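Local coordinates for protein glycerol kinase, putative (Plasmodium falciparum, PDB 2W40) that probably phosphorylates glycerol at the expense of ATP, giving sn-glycerol 3-phosphate in the glycerol degradation pathway, at residues 184-198 with 282-296. Residues are numbered along the deposited sequence; the frame is centred on the assembly and turned at random.
With EDO (1,2-ethanediol), chain B; EDO (1,2-ethanediol), chain D.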
loop_
_atom_site.group_PDB
_atom_site.type_symbol
_atom_site.label_atom_id
_atom_site.label_comp_id
_atom_site.label_asym_id
_atom_site.label_seq_id
_atom_site.Cartn_x
_atom_site.Cartn_y
_atom_site.Cartn_z
ATOM N N VAL C 184 -20.957 25.133 24.270
ATOM C CA VAL C 184 -22.011 24.334 23.640
ATOM C C VAL C 184 -21.582 23.528 22.394
ATOM O O VAL C 184 -22.096 22.429 22.132
ATOM C CB VAL C 184 -23.190 25.235 23.197
ATOM C CG1 VAL C 184 -24.012 25.818 24.341
ATOM C CG2 VAL C 184 -22.719 26.339 22.277
ATOM N N THR C 185 -20.634 24.010 21.619
ATOM C CA THR C 185 -20.129 23.263 20.458
ATOM C C THR C 185 -19.327 22.000 20.844
ATOM O O THR C 185 -19.645 20.903 20.351
ATOM C CB THR C 185 -19.375 24.115 19.431
ATOM O OG1 THR C 185 -18.097 24.551 19.959
ATOM C CG2 THR C 185 -20.265 25.306 19.004
ATOM N N ASN C 186 -18.399 22.144 21.807
ATOM C CA ASN C 186 -17.668 21.005 22.296
ATOM C C ASN C 186 -18.558 20.020 23.056
ATOM O O ASN C 186 -18.409 18.805 22.868
ATOM C CB ASN C 186 -16.503 21.456 23.170
ATOM C CG ASN C 186 -15.238 21.791 22.322
ATOM O OD1 ASN C 186 -14.644 20.895 21.713
ATOM N ND2 ASN C 186 -14.821 23.029 22.339
ATOM N N ALA C 187 -19.490 20.543 23.849
ATOM C CA ALA C 187 -20.411 19.663 24.588
ATOM C C ALA C 187 -21.230 18.807 23.616
ATOM O O ALA C 187 -21.611 17.663 23.949
ATOM C CB ALA C 187 -21.322 20.405 25.558
ATOM N N SER C 188 -21.538 19.331 22.429
ATOM C CA SER C 188 -22.378 18.629 21.441
ATOM C C SER C 188 -21.646 17.419 20.763
ATOM O O SER C 188 -22.267 16.658 20.025
ATOM C CB SER C 188 -22.871 19.615 20.397
ATOM O OG SER C 188 -21.895 19.868 19.403
ATOM N N ARG C 189 -20.313 17.317 21.079
ATOM C CA ARG C 189 -19.432 16.337 20.479
ATOM C C ARG C 189 -19.154 15.148 21.404
ATOM O O ARG C 189 -18.278 14.304 21.175
ATOM C CB ARG C 189 -18.135 16.962 20.055
ATOM C CG ARG C 189 -18.330 18.204 19.228
ATOM C CD ARG C 189 -19.212 18.017 18.017
ATOM N NE ARG C 189 -18.597 17.120 17.017
ATOM C CZ ARG C 189 -18.891 17.037 15.727
ATOM N NH1 ARG C 189 -19.920 17.713 15.195
ATOM N NH2 ARG C 189 -18.160 16.277 14.928
ATOM N N THR C 190 -19.881 15.149 22.501
ATOM C CA THR C 190 -19.592 14.182 23.592
ATOM C C THR C 190 -20.518 12.930 23.605
ATOM O O THR C 190 -20.123 11.890 24.229
ATOM C CB THR C 190 -19.735 14.901 24.984
ATOM O OG1 THR C 190 -21.099 15.278 25.172
ATOM C CG2 THR C 190 -18.720 16.040 25.240
ATOM N N LEU C 191 -21.712 13.049 22.995
ATOM C CA LEU C 191 -22.775 12.028 23.023
ATOM C C LEU C 191 -23.520 12.065 24.386
ATOM O O LEU C 191 -24.276 11.161 24.703
ATOM C CB LEU C 191 -22.282 10.641 22.673
ATOM C CG LEU C 191 -22.732 10.020 21.368
ATOM C CD1 LEU C 191 -21.923 8.734 20.939
ATOM C CD2 LEU C 191 -24.141 9.760 21.486
ATOM N N LEU C 192 -23.207 13.114 25.214
ATOM C CA LEU C 192 -23.793 13.305 26.545
ATOM C C LEU C 192 -24.758 14.497 26.668
ATOM O O LEU C 192 -25.404 14.630 27.724
ATOM C CB LEU C 192 -22.753 13.412 27.639
ATOM C CG LEU C 192 -21.733 12.317 27.651
ATOM C CD1 LEU C 192 -20.679 12.731 28.689
ATOM C CD2 LEU C 192 -22.400 10.961 27.935
ATOM N N MET C 193 -24.783 15.398 25.656
ATOM C CA MET C 193 -25.587 16.588 25.765
ATOM C C MET C 193 -26.897 16.383 24.983
ATOM O O MET C 193 -26.857 15.849 23.877
ATOM C CB MET C 193 -24.845 17.752 25.149
ATOM C CG MET C 193 -25.493 19.093 25.465
ATOM S SD MET C 193 -24.799 20.494 24.543
ATOM C CE MET C 193 -25.629 20.297 22.921
ATOM N N ASP C 194 -27.987 16.930 25.502
ATOM C CA ASP C 194 -29.279 17.037 24.830
ATOM C C ASP C 194 -29.134 18.157 23.776
ATOM O O ASP C 194 -28.870 19.325 24.138
ATOM C CB ASP C 194 -30.362 17.357 25.810
ATOM C CG ASP C 194 -31.772 17.361 25.125
ATOM O OD1 ASP C 194 -31.951 17.946 24.039
ATOM O OD2 ASP C 194 -32.731 16.798 25.749
ATOM N N ILE C 195 -29.173 17.770 22.506
ATOM C CA ILE C 195 -28.929 18.735 21.395
ATOM C C ILE C 195 -29.931 19.900 21.288
ATOM O O ILE C 195 -29.622 20.932 20.715
ATOM C CB ILE C 195 -28.873 17.948 20.053
ATOM C CG1 ILE C 195 -28.226 18.739 18.892
ATOM C CG2 ILE C 195 -30.191 17.454 19.554
ATOM C CD1 ILE C 195 -26.839 19.205 19.178
ATOM N N ASN C 196 -31.159 19.670 21.802
ATOM C CA ASN C 196 -32.238 20.671 21.840
ATOM C C ASN C 196 -32.177 21.553 23.093
ATOM O O ASN C 196 -32.324 22.766 23.003
ATOM C CB ASN C 196 -33.602 20.022 21.704
ATOM C CG ASN C 196 -33.850 19.540 20.345
ATOM O OD1 ASN C 196 -34.061 20.363 19.430
ATOM N ND2 ASN C 196 -33.759 18.234 20.138
ATOM N N THR C 197 -31.924 20.975 24.266
ATOM C CA THR C 197 -31.957 21.750 25.495
ATOM C C THR C 197 -30.576 22.339 25.917
ATOM O O THR C 197 -30.505 23.195 26.830
ATOM C CB THR C 197 -32.478 20.960 26.649
ATOM O OG1 THR C 197 -31.473 19.987 27.006
ATOM C CG2 THR C 197 -33.790 20.273 26.349
ATOM N N LEU C 198 -29.485 21.815 25.313
ATOM C CA LEU C 198 -28.173 22.286 25.585
ATOM C C LEU C 198 -27.711 21.994 26.994
ATOM O O LEU C 198 -26.851 22.699 27.558
ATOM C CB LEU C 198 -27.983 23.751 25.260
ATOM C CG LEU C 198 -28.400 24.183 23.834
ATOM C CD1 LEU C 198 -28.134 25.688 23.592
ATOM C CD2 LEU C 198 -27.898 23.355 22.728
ATOM N N VAL C 282 -33.209 22.571 13.947
ATOM C CA VAL C 282 -32.486 21.318 14.118
ATOM C C VAL C 282 -32.917 20.417 12.977
ATOM O O VAL C 282 -34.126 20.057 12.825
ATOM C CB VAL C 282 -32.864 20.675 15.424
ATOM C CG1 VAL C 282 -32.178 19.286 15.618
ATOM C CG2 VAL C 282 -32.567 21.668 16.584
ATOM N N VAL C 283 -31.961 20.019 12.185
ATOM C CA VAL C 283 -32.200 19.099 11.097
ATOM C C VAL C 283 -31.545 17.776 11.407
ATOM O O VAL C 283 -30.386 17.743 11.651
ATOM C CB VAL C 283 -31.696 19.658 9.753
ATOM C CG1 VAL C 283 -31.929 18.688 8.638
ATOM C CG2 VAL C 283 -32.329 21.042 9.467
ATOM N N TYR C 284 -32.329 16.695 11.373
ATOM C CA TYR C 284 -31.818 15.376 11.643
ATOM C C TYR C 284 -31.652 14.677 10.285
ATOM O O TYR C 284 -32.608 14.527 9.511
ATOM C CB TYR C 284 -32.742 14.579 12.502
ATOM C CG TYR C 284 -32.882 15.041 13.928
ATOM C CD1 TYR C 284 -31.869 14.823 14.870
ATOM C CD2 TYR C 284 -34.042 15.712 14.343
ATOM C CE1 TYR C 284 -32.014 15.271 16.178
ATOM C CE2 TYR C 284 -34.199 16.107 15.661
ATOM C CZ TYR C 284 -33.179 15.907 16.602
ATOM O OH TYR C 284 -33.438 16.344 17.925
ATOM N N SER C 285 -30.454 14.136 10.071
ATOM C CA SER C 285 -30.080 13.501 8.815
ATOM C C SER C 285 -30.762 12.136 8.723
ATOM O O SER C 285 -30.954 11.465 9.709
ATOM C CB SER C 285 -28.557 13.322 8.731
ATOM O OG SER C 285 -28.142 12.802 7.517
ATOM N N THR C 286 -31.102 11.774 7.512
ATOM C CA THR C 286 -31.374 10.358 7.177
ATOM C C THR C 286 -30.305 9.715 6.267
ATOM O O THR C 286 -30.499 8.538 5.773
ATOM C CB THR C 286 -32.741 10.188 6.498
ATOM O OG1 THR C 286 -32.734 10.847 5.242
ATOM C CG2 THR C 286 -33.878 10.726 7.390
ATOM N N CYS C 287 -29.176 10.409 6.102
ATOM C CA CYS C 287 -28.155 10.160 5.103
ATOM C C CYS C 287 -26.782 10.199 5.760
ATOM O O CYS C 287 -25.835 10.352 5.049
ATOM C CB CYS C 287 -28.196 11.279 3.903
ATOM S SG CYS C 287 -29.680 11.085 3.030
ATOM N N GLY C 288 -26.660 9.942 7.060
ATOM C CA GLY C 288 -25.362 9.828 7.625
ATOM C C GLY C 288 -24.611 11.050 8.040
ATOM O O GLY C 288 -23.432 10.970 8.305
ATOM N N LEU C 289 -25.268 12.193 8.120
ATOM C CA LEU C 289 -24.647 13.401 8.601
ATOM C C LEU C 289 -25.017 13.591 10.086
ATOM O O LEU C 289 -26.003 13.068 10.609
ATOM C CB LEU C 289 -25.141 14.562 7.718
ATOM C CG LEU C 289 -24.808 14.475 6.192
ATOM C CD1 LEU C 289 -25.190 15.714 5.422
ATOM C CD2 LEU C 289 -23.258 14.262 5.935
ATOM N N ILE C 290 -24.164 14.294 10.793
ATOM C CA ILE C 290 -24.367 14.539 12.239
ATOM C C ILE C 290 -24.993 15.925 12.463
ATOM O O ILE C 290 -24.578 16.896 11.838
ATOM C CB ILE C 290 -22.993 14.488 12.957
ATOM C CG1 ILE C 290 -22.405 13.044 13.001
ATOM C CG2 ILE C 290 -23.076 15.125 14.411
ATOM C CD1 ILE C 290 -21.123 12.944 13.661
ATOM N N THR C 291 -25.993 15.990 13.316
ATOM C CA THR C 291 -26.597 17.272 13.765
ATOM C C THR C 291 -25.764 17.850 14.894
ATOM O O THR C 291 -25.548 17.128 15.880
ATOM C CB THR C 291 -28.022 17.034 14.300
ATOM O OG1 THR C 291 -28.728 16.360 13.320
ATOM C CG2 THR C 291 -28.726 18.328 14.700
ATOM N N THR C 292 -25.234 19.047 14.740
ATOM C CA THR C 292 -24.386 19.644 15.751
ATOM C C THR C 292 -24.762 21.138 15.960
ATOM O O THR C 292 -25.640 21.673 15.282
ATOM C CB THR C 292 -22.891 19.448 15.360
ATOM O OG1 THR C 292 -22.077 19.754 16.474
ATOM C CG2 THR C 292 -22.534 20.390 14.115
ATOM N N ILE C 293 -24.199 21.711 16.976
ATOM C CA ILE C 293 -24.384 23.119 17.262
ATOM C C ILE C 293 -23.352 23.883 16.386
ATOM O O ILE C 293 -22.148 23.488 16.386
ATOM C CB ILE C 293 -24.105 23.509 18.711
ATOM C CG1 ILE C 293 -25.021 22.809 19.714
ATOM C CG2 ILE C 293 -24.137 25.040 18.830
ATOM C CD1 ILE C 293 -26.407 23.154 19.591
ATOM N N CYS C 294 -23.772 24.857 15.572
ATOM C CA CYS C 294 -22.826 25.696 14.873
ATOM C C CYS C 294 -22.169 26.736 15.802
ATOM O O CYS C 294 -20.916 26.814 15.906
ATOM C CB CYS C 294 -23.490 26.362 13.689
ATOM S SG CYS C 294 -22.337 26.859 12.374
ATOM N N TYR C 295 -22.982 27.513 16.520
ATOM C CA TYR C 295 -22.478 28.468 17.518
ATOM C C TYR C 295 -23.679 28.975 18.311
ATOM O O TYR C 295 -24.815 28.909 17.846
ATOM C CB TYR C 295 -21.676 29.603 16.825
ATOM C CG TYR C 295 -22.399 30.244 15.635
ATOM C CD1 TYR C 295 -23.431 31.167 15.832
ATOM C CD2 TYR C 295 -22.150 29.834 14.347
ATOM C CE1 TYR C 295 -24.129 31.645 14.744
ATOM C CE2 TYR C 295 -22.851 30.369 13.274
ATOM C CZ TYR C 295 -23.820 31.279 13.485
ATOM O OH TYR C 295 -24.566 31.819 12.375
ATOM N N LYS C 296 -23.400 29.555 19.467
ATOM C CA LYS C 296 -24.336 30.300 20.304
ATOM C C LYS C 296 -23.446 31.288 20.982
ATOM O O LYS C 296 -22.818 30.986 21.929
ATOM C CB LYS C 296 -25.046 29.397 21.345
ATOM C CG LYS C 296 -26.024 30.116 22.274
ATOM C CD LYS C 296 -26.634 29.215 23.282
ATOM C CE LYS C 296 -27.184 30.003 24.395
ATOM N NZ LYS C 296 -28.004 29.248 25.380
HETATM C C1 EDO B . -24.852 27.928 26.800
HETATM O O1 EDO B . -26.037 27.218 26.313
HETATM C C2 EDO B . -25.166 28.661 28.098
HETATM O O2 EDO B . -25.994 29.757 27.703
HETATM C C1 EDO D . -26.556 10.415 12.116
HETATM O O1 EDO D . -27.102 10.563 10.784
HETATM C C2 EDO D . -25.149 9.883 12.097
HETATM O O2 EDO D . -24.675 9.733 13.368
HETATM O O HOH W 1 -22.938 17.323 17.530
#
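Val184 CG2 meets Ile293 CG2 at 3.9 Å, the two side chains crossing at about a right angle where the two domains of this FGGY kinase, of the sugar kinase/Hsp70/actin superfamily, abut. Residues 184-198, a short helix and the loops after it, pack on strand 290-295, an outermost strand of the C-terminal domain's mixed sheet. Thr185 adds its methyl, CG2, beside the same Ile293 branch, while its hydroxyl turns to Asp183. Ser188 OG gives its proton to Thr185 O, while its CB packs against Ile293 CG1. Water 1 bridges the backbones by donating to Ser188 O (2.7 Å) and Thr291 O, and accepts from Thr292 OG1. Arg189, bent at chi2 and chi3, folds back so that the guanidinium edge faces Thr292; NH1 makes a weak bond to Thr292 OG1 (3.2 Å), while NE and NH1 form salt bridges with Glu86 and Glu308 respectively. Ile195 CD1 lies 4.0 Å from Ile293 CD1. The Asn196 amide, 59° from the Tyr284 ring plane, donates through ND2. Tyr284 OH accepts this bond at 2.9 Å from Asn196 ND2. Leu198 completes the apolar cluster tightly, its CD2 just 3.5 Å from Ile293 CD1.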